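Local coordinates for DUF4783 domain-containing protein (PDB 4OUQ) that is of unknown function but belongs to the NTF2-like clan and is probably exported, at residues A[19-24]-A[39-44]. Numbering follows the deposited sequence.
Sequences ELNRYL and VDRQAA
R41, the first residue of helix 41-54, reaches across to N21 and L24. D40 is the N-cap of helix 41-54: its OD1 accepts from A43 N at 2.8 Å, nearly along the C-O axis. The R41 side chain extends from the helix with CG anti to the backbone N (chi1 -180°), runs straight through chi2 and bends at chi3, which carries the guanidinium over to the N21 amide. The two side chains cross at about a right angle, their planar groups turned 50° apart. N21 OD1 takes two weak hydrogen bonds, from R41 NE and from R41 NH2, each 3.5 Å long and well off straight, a loose two-pronged grip. N21 O lies at the guanidinium edge, in its plane, but is not hydrogen-bonded to it; it accepts from L24 N instead. R41 NH1 also forms a weak, long ion pair with E26. In this NTF2-like alpha+beta fold, the contact joins the type I turn N21-L24, which leads from helix 17-21 into strand 24-25, to the N-terminal end of helix 41-54. Lower on the R41 chain, CG packs on L24 CB at 3.8 Å and CD lies 3.6 Å from L24 O. One helical turn on, A44 points toward the turn, and its CB meets L24 CD1 at 4.2 Å; L24 also touches E45 and, on strand 97-107, I100.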
loop_
_atom_site.group_PDB
_atom_site.type_symbol
_atom_site.label_atom_id
_atom_site.label_comp_id
_atom_site.label_asym_id
_atom_site.label_seq_id
_atom_site.Cartn_x
_atom_site.Cartn_y
_atom_site.Cartn_z
ATOM N N GLU A 19 -1.526 -3.492 10.505
ATOM C CA GLU A 19 -2.603 -2.525 10.410
ATOM C C GLU A 19 -3.111 -2.441 8.983
ATOM O O GLU A 19 -4.253 -2.085 8.773
ATOM C CB GLU A 19 -2.173 -1.128 10.907
ATOM C CG GLU A 19 -2.092 -0.995 12.405
ATOM C CD GLU A 19 -1.737 0.413 12.869
ATOM O OE1 GLU A 19 -1.612 1.343 12.060
ATOM O OE2 GLU A 19 -1.556 0.570 14.087
ATOM N N LEU A 20 -2.258 -2.664 8.002
ATOM C CA LEU A 20 -2.727 -2.675 6.586
ATOM C C LEU A 20 -3.620 -3.825 6.324
ATOM O O LEU A 20 -4.444 -3.770 5.425
ATOM C CB LEU A 20 -1.586 -2.761 5.579
ATOM C CG LEU A 20 -0.874 -1.519 5.206
ATOM C CD1 LEU A 20 0.253 -1.777 4.242
ATOM C CD2 LEU A 20 -1.861 -0.504 4.557
ATOM N N ASN A 21 -3.432 -4.906 7.053
ATOM C CA ASN A 21 -4.119 -6.145 6.733
ATOM C C ASN A 21 -5.624 -6.027 6.615
ATOM O O ASN A 21 -6.184 -6.546 5.663
ATOM C CB ASN A 21 -3.727 -7.251 7.691
ATOM C CG ASN A 21 -4.353 -8.600 7.312
ATOM O OD1 ASN A 21 -5.220 -9.099 8.009
ATOM N ND2 ASN A 21 -3.957 -9.146 6.163
ATOM N N ARG A 22 -6.285 -5.260 7.516
ATOM C CA ARG A 22 -7.740 -5.127 7.464
ATOM C C ARG A 22 -8.224 -4.331 6.245
ATOM O O ARG A 22 -9.408 -4.344 5.949
ATOM C CB ARG A 22 -8.325 -4.493 8.750
ATOM C CG ARG A 22 -7.977 -3.015 8.954
ATOM C CD ARG A 22 -8.685 -2.425 10.188
ATOM N NE ARG A 22 -8.130 -2.947 11.435
ATOM C CZ ARG A 22 -6.916 -2.662 11.893
ATOM N NH1 ARG A 22 -6.074 -1.885 11.192
ATOM N NH2 ARG A 22 -6.519 -3.197 13.014
ATOM N N TYR A 23 -7.306 -3.662 5.551
ATOM C CA TYR A 23 -7.653 -2.879 4.379
ATOM C C TYR A 23 -7.294 -3.591 3.068
ATOM O O TYR A 23 -7.501 -3.042 2.019
ATOM C CB TYR A 23 -6.969 -1.500 4.432
ATOM C CG TYR A 23 -7.338 -0.736 5.668
ATOM C CD1 TYR A 23 -8.529 -0.100 5.746
ATOM C CD2 TYR A 23 -6.416 -0.522 6.668
ATOM C CE1 TYR A 23 -8.908 0.558 6.890
ATOM C CE2 TYR A 23 -6.750 0.172 7.810
ATOM C CZ TYR A 23 -7.980 0.737 7.898
ATOM O OH TYR A 23 -8.342 1.452 9.001
ATOM N N LEU A 24 -6.672 -4.786 3.170
ATOM C CA LEU A 24 -6.320 -5.555 1.953
ATOM C C LEU A 24 -7.490 -6.343 1.448
ATOM O O LEU A 24 -8.225 -6.978 2.228
ATOM C CB LEU A 24 -5.134 -6.482 2.215
ATOM C CG LEU A 24 -3.839 -5.794 2.605
ATOM C CD1 LEU A 24 -2.770 -6.737 3.102
ATOM C CD2 LEU A 24 -3.291 -4.995 1.445
ATOM N N VAL A 39 -1.631 -12.027 -5.588
ATOM C CA VAL A 39 -1.519 -12.905 -4.464
ATOM C C VAL A 39 -2.697 -12.727 -3.546
ATOM O O VAL A 39 -3.460 -11.753 -3.692
ATOM C CB VAL A 39 -0.187 -12.663 -3.741
ATOM C CG1 VAL A 39 0.968 -12.925 -4.698
ATOM C CG2 VAL A 39 -0.099 -11.266 -3.194
ATOM N N ASP A 40 -2.865 -13.639 -2.594
ATOM C CA ASP A 40 -3.984 -13.512 -1.662
ATOM C C ASP A 40 -3.639 -12.569 -0.545
ATOM O O ASP A 40 -2.521 -12.096 -0.458
ATOM C CB ASP A 40 -4.504 -14.862 -1.164
ATOM C CG ASP A 40 -3.468 -15.674 -0.423
ATOM O OD1 ASP A 40 -2.494 -15.118 0.099
ATOM O OD2 ASP A 40 -3.667 -16.894 -0.334
ATOM N N ARG A 41 -4.630 -12.237 0.270
ATOM C CA ARG A 41 -4.478 -11.233 1.292
ATOM C C ARG A 41 -3.339 -11.587 2.228
ATOM O O ARG A 41 -2.494 -10.763 2.516
ATOM C CB ARG A 41 -5.786 -11.077 2.075
ATOM C CG ARG A 41 -5.768 -10.056 3.176
ATOM C CD ARG A 41 -7.103 -9.908 3.920
ATOM N NE ARG A 41 -6.942 -10.398 5.286
ATOM C CZ ARG A 41 -6.988 -11.685 5.659
ATOM N NH1 ARG A 41 -7.308 -12.656 4.790
ATOM N NH2 ARG A 41 -6.757 -12.006 6.931
ATOM N N GLN A 42 -3.292 -12.845 2.652
ATOM C CA GLN A 42 -2.272 -13.254 3.625
ATOM C C GLN A 42 -0.876 -13.182 3.006
ATOM O O GLN A 42 0.075 -12.623 3.621
ATOM C CB GLN A 42 -2.590 -14.646 4.163
ATOM C CG GLN A 42 -3.952 -14.727 4.890
ATOM C CD GLN A 42 -5.166 -15.159 3.990
ATOM O OE1 GLN A 42 -5.248 -14.865 2.763
ATOM N NE2 GLN A 42 -6.114 -15.841 4.617
ATOM N N ALA A 43 -0.750 -13.652 1.755
ATOM C CA ALA A 43 0.503 -13.535 1.039
ATOM C C ALA A 43 0.958 -12.046 0.856
ATOM O O ALA A 43 2.102 -11.703 1.092
ATOM C CB ALA A 43 0.429 -14.251 -0.286
ATOM N N ALA A 44 0.019 -11.131 0.544
ATOM C CA ALA A 44 0.341 -9.705 0.460
ATOM C C ALA A 44 0.811 -9.152 1.760
ATOM O O ALA A 44 1.739 -8.380 1.803
ATOM C CB ALA A 44 -0.887 -8.925 0.009
#